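Local atomic coordinates of type III secretion system effector protein ExoU (Pseudomonas fluorescens, PDB entry 4QMK), a protein that probably cleaves membrane phospholipids through a patatin-like domain and is brought to the host plasma membrane by a domain that binds phosphatidylinositol 4,5-bisphosphate. Residues L483-A488 against Q532-L538; F472-A476 against D519-L523; P209-I215 against V232-H236; L539-T543 against A560-Q565. All blocks are in the same frame, centred on the assembly; numbering follows the deposited sequence.

Contact 1 (L483-A488 against Q532-L538); sequences LDTAIA and QRNFQQL
D484 meets Q532 and N534 in the polar half of this contact. Its CG stands anti to the backbone N (chi1 -178°), which carries the carboxylate across to the start of helix 533-544. There OD1 accepts two amide hydrogens. Q532 NE2 lies 2.9 Å from D484 OD1 in a fairly straight bond (165°), and N534 ND2 lies 2.9 Å from the same OD1 in a more bent one (147°). The donors come from opposite faces of the carboxylate plane, so the oxygen is gripped from both sides. Q532 also caps the helix: its OE1 accepts from F535 N at 3.0 Å, so one amide serves both helices.

The apolar half lies alongside. I487 CG2 rests on N534 CB at 3.5 Å. I487 CD1 meets L538 CB at 3.8 Å. L483 CD2 touches both F535 CE1 and L538 CD2 at 4.0 Å. Branched aliphatic chains suit this inner side, where helix 501-513 also packs on L483 and I487.

Two neutral amide donors beside a helix N-terminus would probably favour the charged form of D484. The helices are thus joined by hydrogen bonds to one carboxylate oxygen, not by a salt bridge between these segments.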
loop_
_atom_site.group_PDB
_atom_site.type_symbol
_atom_site.label_atom_id
_atom_site.label_comp_id
_atom_site.label_asym_id
_atom_site.label_seq_id
_atom_site.Cartn_x
_atom_site.Cartn_y
_atom_site.Cartn_z
ATOM N N LEU A 483 -9.268 -11.182 -30.890
ATOM C CA LEU A 483 -7.981 -10.757 -30.310
ATOM C C LEU A 483 -8.034 -10.921 -28.835
ATOM O O LEU A 483 -7.088 -11.438 -28.241
ATOM C CB LEU A 483 -7.657 -9.299 -30.643
ATOM C CG LEU A 483 -6.347 -8.805 -30.100
ATOM C CD1 LEU A 483 -5.232 -9.643 -30.686
ATOM C CD2 LEU A 483 -6.143 -7.344 -30.434
ATOM N N ASP A 484 -9.113 -10.443 -28.218
ATOM C CA ASP A 484 -9.260 -10.599 -26.773
ATOM C C ASP A 484 -9.160 -12.083 -26.392
ATOM O O ASP A 484 -8.480 -12.440 -25.426
ATOM C CB ASP A 484 -10.592 -10.028 -26.288
ATOM C CG ASP A 484 -10.748 -10.127 -24.786
ATOM O OD1 ASP A 484 -10.027 -9.417 -24.043
ATOM O OD2 ASP A 484 -11.586 -10.914 -24.346
ATOM N N THR A 485 -9.824 -12.936 -27.169
ATOM C CA THR A 485 -9.804 -14.370 -26.905
ATOM C C THR A 485 -8.407 -14.940 -26.981
ATOM O O THR A 485 -8.003 -15.720 -26.128
ATOM C CB THR A 485 -10.720 -15.147 -27.868
ATOM O OG1 THR A 485 -12.092 -14.930 -27.507
ATOM C CG2 THR A 485 -10.431 -16.650 -27.803
ATOM N N ALA A 486 -7.659 -14.573 -28.007
ATOM C CA ALA A 486 -6.310 -15.093 -28.135
ATOM C C ALA A 486 -5.426 -14.706 -26.950
ATOM O O ALA A 486 -4.560 -15.463 -26.575
ATOM C CB ALA A 486 -5.694 -14.645 -29.441
ATOM N N ILE A 487 -5.644 -13.513 -26.373
ATOM C CA ILE A 487 -4.896 -13.055 -25.208
ATOM C C ILE A 487 -5.297 -13.928 -24.021
ATOM O O ILE A 487 -4.435 -14.395 -23.292
ATOM C CB ILE A 487 -5.200 -11.589 -24.826
ATOM C CG1 ILE A 487 -5.021 -10.594 -25.984
ATOM C CG2 ILE A 487 -4.331 -11.161 -23.663
ATOM C CD1 ILE A 487 -3.587 -10.278 -26.338
ATOM N N ALA A 488 -6.606 -14.114 -23.794
ATOM C CA ALA A 488 -7.098 -15.024 -22.741
ATOM C C ALA A 488 -6.483 -16.423 -22.858
ATOM O O ALA A 488 -6.044 -16.970 -21.874
ATOM C CB ALA A 488 -8.619 -15.126 -22.777
ATOM N N GLN A 532 -9.765 -2.464 -20.319
ATOM C CA GLN A 532 -9.585 -3.704 -21.000
ATOM C C GLN A 532 -8.176 -4.235 -20.708
ATOM O O GLN A 532 -7.162 -3.860 -21.313
ATOM C CB GLN A 532 -10.020 -3.476 -22.439
ATOM C CG GLN A 532 -9.533 -4.409 -23.499
ATOM C CD GLN A 532 -9.634 -5.881 -23.201
ATOM O OE1 GLN A 532 -8.851 -6.406 -22.394
ATOM N NE2 GLN A 532 -10.458 -6.584 -23.982
ATOM N N ARG A 533 -8.145 -5.100 -19.709
ATOM C CA ARG A 533 -6.927 -5.660 -19.165
ATOM C C ARG A 533 -6.082 -6.397 -20.201
ATOM O O ARG A 533 -4.880 -6.130 -20.353
ATOM C CB ARG A 533 -7.294 -6.564 -17.966
ATOM C CG ARG A 533 -6.114 -7.066 -17.160
ATOM C CD ARG A 533 -5.453 -5.908 -16.407
ATOM N NE ARG A 533 -4.051 -6.178 -16.068
ATOM C CZ ARG A 533 -2.992 -5.960 -16.870
ATOM N NH1 ARG A 533 -3.123 -5.468 -18.105
ATOM N NH2 ARG A 533 -1.773 -6.246 -16.424
ATOM N N ASN A 534 -6.708 -7.293 -20.957
ATOM C CA ASN A 534 -5.986 -8.061 -21.940
ATOM C C ASN A 534 -5.323 -7.161 -22.976
ATOM O O ASN A 534 -4.182 -7.416 -23.359
ATOM C CB ASN A 534 -6.915 -9.060 -22.640
ATOM C CG ASN A 534 -7.374 -10.148 -21.744
ATOM O OD1 ASN A 534 -6.819 -10.365 -20.673
ATOM N ND2 ASN A 534 -8.424 -10.829 -22.152
ATOM N N PHE A 535 -6.058 -6.143 -23.440
ATOM C CA PHE A 535 -5.501 -5.210 -24.376
ATOM C C PHE A 535 -4.301 -4.481 -23.771
ATOM O O PHE A 535 -3.260 -4.315 -24.439
ATOM C CB PHE A 535 -6.533 -4.224 -24.959
ATOM C CG PHE A 535 -7.603 -4.868 -25.839
ATOM C CD1 PHE A 535 -7.478 -6.187 -26.320
ATOM C CD2 PHE A 535 -8.678 -4.124 -26.280
ATOM C CE1 PHE A 535 -8.413 -6.732 -27.175
ATOM C CE2 PHE A 535 -9.640 -4.685 -27.120
ATOM C CZ PHE A 535 -9.495 -5.989 -27.582
ATOM N N GLN A 536 -4.407 -4.104 -22.510
ATOM C CA GLN A 536 -3.296 -3.441 -21.827
ATOM C C GLN A 536 -2.044 -4.323 -21.844
ATOM O O GLN A 536 -0.969 -3.850 -22.172
ATOM C CB GLN A 536 -3.689 -3.056 -20.388
ATOM C CG GLN A 536 -4.511 -1.784 -20.296
ATOM C CD GLN A 536 -3.696 -0.550 -20.693
ATOM O OE1 GLN A 536 -2.514 -0.437 -20.357
ATOM N NE2 GLN A 536 -4.314 0.373 -21.412
ATOM N N GLN A 537 -2.161 -5.602 -21.505
ATOM C CA GLN A 537 -0.956 -6.470 -21.526
ATOM C C GLN A 537 -0.344 -6.492 -22.919
ATOM O O GLN A 537 0.882 -6.466 -23.071
ATOM C CB GLN A 537 -1.246 -7.928 -21.220
ATOM C CG GLN A 537 -1.947 -8.268 -19.943
ATOM C CD GLN A 537 -2.213 -9.770 -19.864
ATOM O OE1 GLN A 537 -3.360 -10.199 -19.657
ATOM N NE2 GLN A 537 -1.170 -10.575 -20.078
ATOM N N LEU A 538 -1.205 -6.605 -23.928
ATOM C CA LEU A 538 -0.734 -6.652 -25.292
ATOM C C LEU A 538 -0.045 -5.344 -25.617
ATOM O O LEU A 538 1.014 -5.353 -26.249
ATOM C CB LEU A 538 -1.858 -6.937 -26.278
ATOM C CG LEU A 538 -1.357 -6.900 -27.720
ATOM C CD1 LEU A 538 -0.310 -7.953 -28.022
ATOM C CD2 LEU A 538 -2.525 -7.011 -28.668
#

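Contact 2 (F472-A476 against D519-L523); sequences FRKDA and DIEWL
F472 and A476 face W522 and L523 from two helices whose short axes come no closer than 12.8 Å, their directions 46° apart. So wide a separation calls for large side chains. F472 directs its edge toward the face of W522 in an offset edge-to-face stack, with the centroid of its ring 5.9 Å from that of the six-membered ring of W522 and the planes at 63°. Beside it, the small A476 admits both neighbours: its CB lies 4.2 Å from W522 CZ3 and 4.1 Å from L523 CD2. R473 crosses the indole at about a right angle. The bend at chi2 sets its CD 3.6 Å from W522 CH2, and that at chi3 turns the guanidinium so that one face looks on W522 CZ2. F472 CE1 lies 3.6 Å from D519 OD2.

The polar ends are held elsewhere: R473 by D450 and the carbonyl of M448, W522 NE1 by the carbonyl of M446, and D519 by R515, which also makes a cation-pi contact with F472.

Large interlocking side chains, an aromatic pair among them, are typical of a helical bundle core, completed here by helices 441-446 and 501-513.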
loop_
_atom_site.group_PDB
_atom_site.type_symbol
_atom_site.label_atom_id
_atom_site.label_comp_id
_atom_site.label_asym_id
_atom_site.label_seq_id
_atom_site.Cartn_x
_atom_site.Cartn_y
_atom_site.Cartn_z
ATOM N N PHE A 472 -18.822 -2.895 -41.419
ATOM C CA PHE A 472 -17.451 -2.754 -40.945
ATOM C C PHE A 472 -17.399 -2.835 -39.453
ATOM O O PHE A 472 -16.486 -3.434 -38.886
ATOM C CB PHE A 472 -16.819 -1.424 -41.393
ATOM C CG PHE A 472 -15.513 -1.127 -40.704
ATOM C CD1 PHE A 472 -14.346 -1.642 -41.183
ATOM C CD2 PHE A 472 -15.491 -0.380 -39.522
ATOM C CE1 PHE A 472 -13.148 -1.388 -40.540
ATOM C CE2 PHE A 472 -14.304 -0.137 -38.857
ATOM C CZ PHE A 472 -13.122 -0.622 -39.376
ATOM N N ARG A 473 -18.381 -2.228 -38.787
ATOM C CA ARG A 473 -18.390 -2.262 -37.318
ATOM C C ARG A 473 -18.654 -3.649 -36.788
ATOM O O ARG A 473 -18.031 -4.030 -35.806
ATOM C CB ARG A 473 -19.369 -1.272 -36.714
ATOM C CG ARG A 473 -18.866 0.171 -36.794
ATOM C CD ARG A 473 -17.756 0.456 -35.800
ATOM N NE ARG A 473 -18.305 0.563 -34.430
ATOM C CZ ARG A 473 -18.807 1.674 -33.908
ATOM N NH1 ARG A 473 -18.836 2.779 -34.602
ATOM N NH2 ARG A 473 -19.295 1.659 -32.687
ATOM N N LYS A 474 -19.520 -4.434 -37.448
ATOM C CA LYS A 474 -19.750 -5.796 -36.980
ATOM C C LYS A 474 -18.457 -6.594 -37.159
ATOM O O LYS A 474 -18.025 -7.285 -36.238
ATOM C CB LYS A 474 -20.882 -6.497 -37.732
ATOM C CG LYS A 474 -21.501 -7.592 -36.902
ATOM C CD LYS A 474 -22.376 -8.592 -37.652
ATOM C CE LYS A 474 -22.936 -9.590 -36.627
ATOM N NZ LYS A 474 -23.684 -10.759 -37.173
ATOM N N ASP A 475 -17.814 -6.497 -38.318
ATOM C CA ASP A 475 -16.588 -7.239 -38.488
ATOM C C ASP A 475 -15.556 -6.801 -37.470
ATOM O O ASP A 475 -14.835 -7.627 -36.952
ATOM C CB ASP A 475 -15.969 -7.062 -39.876
ATOM C CG ASP A 475 -16.829 -7.578 -40.989
ATOM O OD1 ASP A 475 -17.707 -8.453 -40.782
ATOM O OD2 ASP A 475 -16.620 -7.081 -42.099
ATOM N N ALA A 476 -15.454 -5.505 -37.176
ATOM C CA ALA A 476 -14.459 -5.072 -36.209
ATOM C C ALA A 476 -14.781 -5.566 -34.828
ATOM O O ALA A 476 -13.862 -5.930 -34.125
ATOM C CB ALA A 476 -14.314 -3.567 -36.225
ATOM N N ASP A 519 -8.940 3.713 -40.583
ATOM C CA ASP A 519 -9.429 2.506 -39.892
ATOM C C ASP A 519 -8.361 1.924 -39.015
ATOM O O ASP A 519 -8.674 1.341 -37.959
ATOM C CB ASP A 519 -9.855 1.432 -40.894
ATOM C CG ASP A 519 -11.120 1.752 -41.567
ATOM O OD1 ASP A 519 -11.740 2.716 -41.135
ATOM O OD2 ASP A 519 -11.512 1.049 -42.550
ATOM N N ILE A 520 -7.103 2.036 -39.468
ATOM C CA ILE A 520 -5.982 1.525 -38.697
ATOM C C ILE A 520 -5.921 2.348 -37.372
ATOM O O ILE A 520 -5.941 1.772 -36.271
ATOM C CB ILE A 520 -4.651 1.699 -39.460
ATOM C CG1 ILE A 520 -4.628 0.968 -40.804
ATOM C CG2 ILE A 520 -3.465 1.234 -38.609
ATOM C CD1 ILE A 520 -4.554 -0.549 -40.687
ATOM N N GLU A 521 -5.912 3.681 -37.483
ATOM C CA GLU A 521 -5.860 4.539 -36.293
ATOM C C GLU A 521 -7.025 4.228 -35.379
ATOM O O GLU A 521 -6.903 4.245 -34.152
ATOM C CB GLU A 521 -6.020 6.039 -36.605
ATOM C CG GLU A 521 -5.206 6.685 -37.690
ATOM C CD GLU A 521 -5.606 8.184 -37.821
ATOM O OE1 GLU A 521 -6.284 8.562 -38.832
ATOM O OE2 GLU A 521 -5.306 8.973 -36.872
ATOM N N TRP A 522 -8.185 4.049 -35.979
ATOM C CA TRP A 522 -9.395 3.812 -35.204
ATOM C C TRP A 522 -9.317 2.524 -34.372
ATOM O O TRP A 522 -9.553 2.537 -33.148
ATOM C CB TRP A 522 -10.565 3.816 -36.120
ATOM C CG TRP A 522 -11.877 3.741 -35.449
ATOM C CD1 TRP A 522 -12.691 4.776 -35.151
ATOM C CD2 TRP A 522 -12.609 2.550 -35.128
ATOM N NE1 TRP A 522 -13.878 4.320 -34.611
ATOM C CE2 TRP A 522 -13.833 2.949 -34.586
ATOM C CE3 TRP A 522 -12.359 1.178 -35.295
ATOM C CZ2 TRP A 522 -14.775 2.052 -34.199
ATOM C CZ3 TRP A 522 -13.322 0.258 -34.845
ATOM C CH2 TRP A 522 -14.482 0.698 -34.320
ATOM N N LEU A 523 -8.910 1.438 -34.999
ATOM C CA LEU A 523 -8.794 0.168 -34.314
ATOM C C LEU A 523 -7.767 0.290 -33.243
ATOM O O LEU A 523 -7.888 -0.341 -32.189
ATOM C CB LEU A 523 -8.367 -0.932 -35.287
ATOM C CG LEU A 523 -9.439 -1.230 -36.331
ATOM C CD1 LEU A 523 -8.788 -1.815 -37.530
ATOM C CD2 LEU A 523 -10.509 -2.149 -35.740
#

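Contact 3 (P209-I215 against V232-H236); sequences PPEVTAI and VLSRH
E211 reaches from the first turn of helix 210-221 to segment 232-236 of the next helix. Its CB lies 4.2 Å from V232 CG1, at the start of a chain that leaves the backbone with an unusual chi1 of -111°. CG continues past the same methyl, and the chain runs on extended until CD is 4.0 Å from V232 CG1, so the aliphatic part of the glutamate packs along the valine methyl. At the tip, OE1, met nearly end-on, accepts from H236 NE2 at 3.2 Å (N-H...O 151°). OE2 takes R235 NH1 at 2.8 Å in a salt bridge; it lies in the guanidinium plane, although the arginine approaches from above the carboxylate plane. OE1 also lies near R235 NH1, at 3.2 Å. Glutamate suits the place because it is long enough to span the gap and carries two oxygens at its tip.

The imidazole is held by its faces too. P209 CG sits 3.9 Å from the H236 ring centroid in a CH-pi contact, and R235 CB lies over the opposite face. Deeper in, V212 CG1 touches H236 CD2 at 3.9 Å, and V212 CB meets L233 CD2 at 4.1 Å.

These are two consecutive helices packed at a steep angle (126°), a helix-loop-helix pairing within the patatin-like phospholipase region, apolar inside and tied by ionic and hydrogen bonds on its more exposed side.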
loop_
_atom_site.group_PDB
_atom_site.type_symbol
_atom_site.label_atom_id
_atom_site.label_comp_id
_atom_site.label_asym_id
_atom_site.label_seq_id
_atom_site.Cartn_x
_atom_site.Cartn_y
_atom_site.Cartn_z
ATOM N N PRO A 209 -20.591 -12.173 -6.740
ATOM C CA PRO A 209 -19.149 -12.350 -6.962
ATOM C C PRO A 209 -18.383 -12.381 -5.651
ATOM O O PRO A 209 -18.749 -11.675 -4.712
ATOM C CB PRO A 209 -18.751 -11.115 -7.775
ATOM C CG PRO A 209 -20.010 -10.652 -8.427
ATOM C CD PRO A 209 -21.146 -11.049 -7.520
ATOM N N PRO A 210 -17.363 -13.239 -5.564
ATOM C CA PRO A 210 -16.574 -13.290 -4.337
ATOM C C PRO A 210 -16.100 -11.898 -3.943
ATOM O O PRO A 210 -16.003 -11.580 -2.754
ATOM C CB PRO A 210 -15.400 -14.184 -4.723
ATOM C CG PRO A 210 -15.959 -15.096 -5.761
ATOM C CD PRO A 210 -17.013 -14.326 -6.501
ATOM N N GLU A 211 -15.824 -11.083 -4.954
ATOM C CA GLU A 211 -15.405 -9.706 -4.771
ATOM C C GLU A 211 -16.268 -8.935 -3.769
ATOM O O GLU A 211 -15.728 -8.310 -2.820
ATOM C CB GLU A 211 -15.469 -8.994 -6.128
ATOM C CG GLU A 211 -14.137 -8.592 -6.746
ATOM C CD GLU A 211 -14.251 -7.993 -8.158
ATOM O OE1 GLU A 211 -15.368 -7.918 -8.742
ATOM O OE2 GLU A 211 -13.193 -7.577 -8.692
ATOM N N VAL A 212 -17.597 -8.997 -3.964
ATOM C CA VAL A 212 -18.497 -8.222 -3.128
ATOM C C VAL A 212 -18.729 -8.862 -1.771
ATOM O O VAL A 212 -18.719 -8.160 -0.742
ATOM C CB VAL A 212 -19.855 -7.868 -3.795
ATOM C CG1 VAL A 212 -19.685 -7.546 -5.269
ATOM C CG2 VAL A 212 -20.862 -8.956 -3.605
ATOM N N THR A 213 -18.888 -10.177 -1.742
ATOM C CA THR A 213 -19.162 -10.836 -0.492
ATOM C C THR A 213 -17.996 -10.571 0.486
ATOM O O THR A 213 -18.215 -10.344 1.676
ATOM C CB THR A 213 -19.484 -12.337 -0.694
ATOM O OG1 THR A 213 -18.373 -12.979 -1.314
ATOM C CG2 THR A 213 -20.712 -12.515 -1.596
ATOM N N ALA A 214 -16.770 -10.522 -0.028
ATOM C CA ALA A 214 -15.596 -10.230 0.823
ATOM C C ALA A 214 -15.626 -8.801 1.377
ATOM O O ALA A 214 -15.159 -8.560 2.491
ATOM C CB ALA A 214 -14.295 -10.483 0.067
ATOM N N ILE A 215 -16.148 -7.845 0.602
ATOM C CA ILE A 215 -16.313 -6.471 1.126
ATOM C C ILE A 215 -17.344 -6.533 2.264
ATOM O O ILE A 215 -17.154 -5.951 3.316
ATOM C CB ILE A 215 -16.861 -5.461 0.086
ATOM C CG1 ILE A 215 -16.070 -5.453 -1.228
ATOM C CG2 ILE A 215 -16.906 -4.071 0.681
ATOM C CD1 ILE A 215 -14.606 -5.190 -1.078
ATOM N N VAL A 232 -15.232 -1.152 -6.882
ATOM C CA VAL A 232 -15.609 -2.557 -7.093
ATOM C C VAL A 232 -17.117 -2.788 -6.990
ATOM O O VAL A 232 -17.743 -3.398 -7.877
ATOM C CB VAL A 232 -14.912 -3.460 -6.070
ATOM C CG1 VAL A 232 -15.529 -4.841 -6.080
ATOM C CG2 VAL A 232 -13.411 -3.544 -6.366
ATOM N N LEU A 233 -17.701 -2.254 -5.927
ATOM C CA LEU A 233 -19.111 -2.374 -5.713
ATOM C C LEU A 233 -19.942 -1.720 -6.806
ATOM O O LEU A 233 -21.008 -2.238 -7.153
ATOM C CB LEU A 233 -19.459 -1.732 -4.386
ATOM C CG LEU A 233 -19.046 -2.483 -3.152
ATOM C CD1 LEU A 233 -19.461 -1.696 -1.918
ATOM C CD2 LEU A 233 -19.690 -3.850 -3.154
ATOM N N SER A 234 -19.488 -0.564 -7.317
ATOM C CA SER A 234 -20.227 0.161 -8.387
ATOM C C SER A 234 -20.374 -0.661 -9.677
ATOM O O SER A 234 -21.339 -0.496 -10.409
ATOM C CB SER A 234 -19.584 1.527 -8.715
ATOM O OG SER A 234 -18.356 1.395 -9.443
ATOM N N ARG A 235 -19.439 -1.563 -9.936
ATOM C CA ARG A 235 -19.536 -2.411 -11.127
ATOM C C ARG A 235 -20.740 -3.349 -11.083
ATOM O O ARG A 235 -21.228 -3.738 -12.125
ATOM C CB ARG A 235 -18.297 -3.297 -11.290
ATOM C CG ARG A 235 -16.970 -2.588 -11.457
ATOM C CD ARG A 235 -15.931 -3.677 -11.264
ATOM N NE ARG A 235 -14.641 -3.200 -10.799
ATOM C CZ ARG A 235 -13.777 -3.949 -10.109
ATOM N NH1 ARG A 235 -14.079 -5.206 -9.781
ATOM N NH2 ARG A 235 -12.615 -3.424 -9.714
ATOM N N HIS A 236 -21.174 -3.741 -9.891
ATOM C CA HIS A 236 -22.246 -4.723 -9.748
ATOM C C HIS A 236 -23.521 -4.179 -9.163
ATOM O O HIS A 236 -24.541 -4.866 -9.190
ATOM C CB HIS A 236 -21.774 -5.908 -8.866
ATOM C CG HIS A 236 -20.451 -6.483 -9.290
ATOM N ND1 HIS A 236 -20.338 -7.437 -10.277
ATOM C CD2 HIS A 236 -19.184 -6.204 -8.891
ATOM C CE1 HIS A 236 -19.061 -7.722 -10.466
ATOM N NE2 HIS A 236 -18.339 -6.990 -9.640
#

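Contact 4 (L539-T543 against A560-Q565); sequences LQVGT and AVAEMQ
L539 and M564 lie at the centre of an orthogonal packing of two helices consecutive in the chain, 533-544 and 555-585, part of whose connection is not modelled (97° between the segments, 9.5 Å between their axes). L539 CD2 presses on A560 CB at 3.6 Å, a large residue against a small one, while L539 CB meets M564 SD at 3.8 Å. The methionine, extended through chi1 and chi2, suits a crossing where a flexible, unbranched chain can lie along several neighbours. Its sulfur lies 3.9 Å from Q540 NE2, and the bend at chi3 (58°) turns CE toward T543 OG1.

A second close point is the glycine. G542 has no side chain, which allows V561 CG2 to lie against its backbone, 3.8 Å from G542 C. Farther out, near solvent, T543 CG2 and Q565 NE2 touch at 3.4 Å.

What places these groups lies a step outward. N528, from the loop before helix 533-544, packs on L539 and M564 and donates to the carbonyl of A560. Within its own helix T543 is anchored by a hydroxyl bond: OG1 donates to L539 O at 2.8 Å, from the opposite face of that carbonyl to T543 N.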
loop_
_atom_site.group_PDB
_atom_site.type_symbol
_atom_site.label_atom_id
_atom_site.label_comp_id
_atom_site.label_asym_id
_atom_site.label_seq_id
_atom_site.Cartn_x
_atom_site.Cartn_y
_atom_site.Cartn_z
ATOM N N LEU A 539 -0.617 -4.222 -25.180
ATOM C CA LEU A 539 0.058 -2.920 -25.426
ATOM C C LEU A 539 1.426 -2.847 -24.786
ATOM O O LEU A 539 2.344 -2.264 -25.363
ATOM C CB LEU A 539 -0.782 -1.742 -24.985
ATOM C CG LEU A 539 -1.988 -1.482 -25.883
ATOM C CD1 LEU A 539 -2.799 -0.333 -25.334
ATOM C CD2 LEU A 539 -1.552 -1.196 -27.290
ATOM N N GLN A 540 1.588 -3.452 -23.617
ATOM C CA GLN A 540 2.930 -3.464 -22.982
ATOM C C GLN A 540 3.921 -4.227 -23.847
ATOM O O GLN A 540 5.005 -3.734 -24.127
ATOM C CB GLN A 540 2.889 -4.060 -21.574
ATOM C CG GLN A 540 2.027 -3.268 -20.585
ATOM C CD GLN A 540 2.354 -1.770 -20.580
ATOM O OE1 GLN A 540 3.522 -1.371 -20.693
ATOM N NE2 GLN A 540 1.318 -0.936 -20.477
ATOM N N VAL A 541 3.523 -5.420 -24.291
ATOM C CA VAL A 541 4.359 -6.230 -25.155
ATOM C C VAL A 541 4.729 -5.419 -26.379
ATOM O O VAL A 541 5.868 -5.396 -26.797
ATOM C CB VAL A 541 3.629 -7.497 -25.657
ATOM C CG1 VAL A 541 4.491 -8.194 -26.713
ATOM C CG2 VAL A 541 3.302 -8.442 -24.511
ATOM N N GLY A 542 3.736 -4.765 -26.965
ATOM C CA GLY A 542 3.960 -3.947 -28.149
ATOM C C GLY A 542 5.026 -2.912 -27.900
ATOM O O GLY A 542 5.907 -2.724 -28.729
ATOM N N THR A 543 4.969 -2.270 -26.725
ATOM C CA THR A 543 5.914 -1.209 -26.360
ATOM C C THR A 543 7.397 -1.606 -26.488
ATOM O O THR A 543 8.249 -0.734 -26.617
ATOM C CB THR A 543 5.631 -0.656 -24.956
ATOM O OG1 THR A 543 4.260 -0.253 -24.866
ATOM C CG2 THR A 543 6.513 0.551 -24.674
ATOM N N ALA A 560 -1.631 1.547 -31.997
ATOM C CA ALA A 560 -2.238 1.544 -30.695
ATOM C C ALA A 560 -1.184 1.884 -29.657
ATOM O O ALA A 560 -1.476 2.576 -28.695
ATOM C CB ALA A 560 -2.810 0.187 -30.409
ATOM N N VAL A 561 0.060 1.451 -29.907
ATOM C CA VAL A 561 1.186 1.715 -29.010
ATOM C C VAL A 561 1.524 3.195 -29.006
ATOM O O VAL A 561 1.799 3.755 -27.951
ATOM C CB VAL A 561 2.427 0.895 -29.417
ATOM C CG1 VAL A 561 3.721 1.405 -28.795
ATOM C CG2 VAL A 561 2.208 -0.554 -29.041
ATOM N N ALA A 562 1.555 3.808 -30.193
ATOM C CA ALA A 562 1.764 5.246 -30.317
ATOM C C ALA A 562 0.587 6.019 -29.634
ATOM O O ALA A 562 0.789 7.034 -28.991
ATOM C CB ALA A 562 1.891 5.638 -31.776
ATOM N N GLU A 563 -0.625 5.510 -29.767
ATOM C CA GLU A 563 -1.778 6.118 -29.098
ATOM C C GLU A 563 -1.660 5.996 -27.560
ATOM O O GLU A 563 -2.015 6.913 -26.835
ATOM C CB GLU A 563 -3.040 5.467 -29.568
ATOM C CG GLU A 563 -4.315 5.982 -28.945
ATOM C CD GLU A 563 -4.606 7.445 -29.151
ATOM O OE1 GLU A 563 -5.334 7.987 -28.285
ATOM O OE2 GLU A 563 -4.138 8.039 -30.133
ATOM N N MET A 564 -1.111 4.881 -27.094
ATOM C CA MET A 564 -0.940 4.668 -25.693
ATOM C C MET A 564 0.016 5.678 -25.106
ATOM O O MET A 564 -0.242 6.232 -24.033
ATOM C CB MET A 564 -0.400 3.276 -25.389
ATOM C CG MET A 564 -0.386 2.937 -23.905
ATOM S SD MET A 564 0.568 1.453 -23.502
ATOM C CE MET A 564 2.145 1.991 -24.167
ATOM N N GLN A 565 1.136 5.885 -25.802
ATOM C CA GLN A 565 2.172 6.787 -25.369
ATOM C C GLN A 565 1.650 8.228 -25.415
ATOM O O GLN A 565 1.888 9.026 -24.509
ATOM C CB GLN A 565 3.442 6.520 -26.183
ATOM C CG GLN A 565 4.087 5.186 -25.762
ATOM C CD GLN A 565 5.153 4.589 -26.714
ATOM O OE1 GLN A 565 5.296 4.989 -27.881
ATOM N NE2 GLN A 565 5.870 3.562 -26.213
#

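Overall arrangement
Contacts 1, 2 and 4 form one helical neighbourhood, whereas contact 3 stands apart in the patatin-like region, its centre about 23 Å from that of contact 1. Helix 464-491 serves contacts 1 and 2, and helix 533-544 serves contacts 1 and 4, whose segments adjoin in sequence. Chemistry differs with place, though not strictly with depth. Contact 2, built wholly from buried residues, relies on aromatic and aliphatic packing, with charged groups whose polar ends are paired outside the segments. Partly buried contact 1 adds hydrogen bonds to one carboxylate oxygen, whereas contact 4, like contact 2, has none between its segments. Contact 3, also partly buried but with exposed charged residues, has the sole salt bridge spanning any pair.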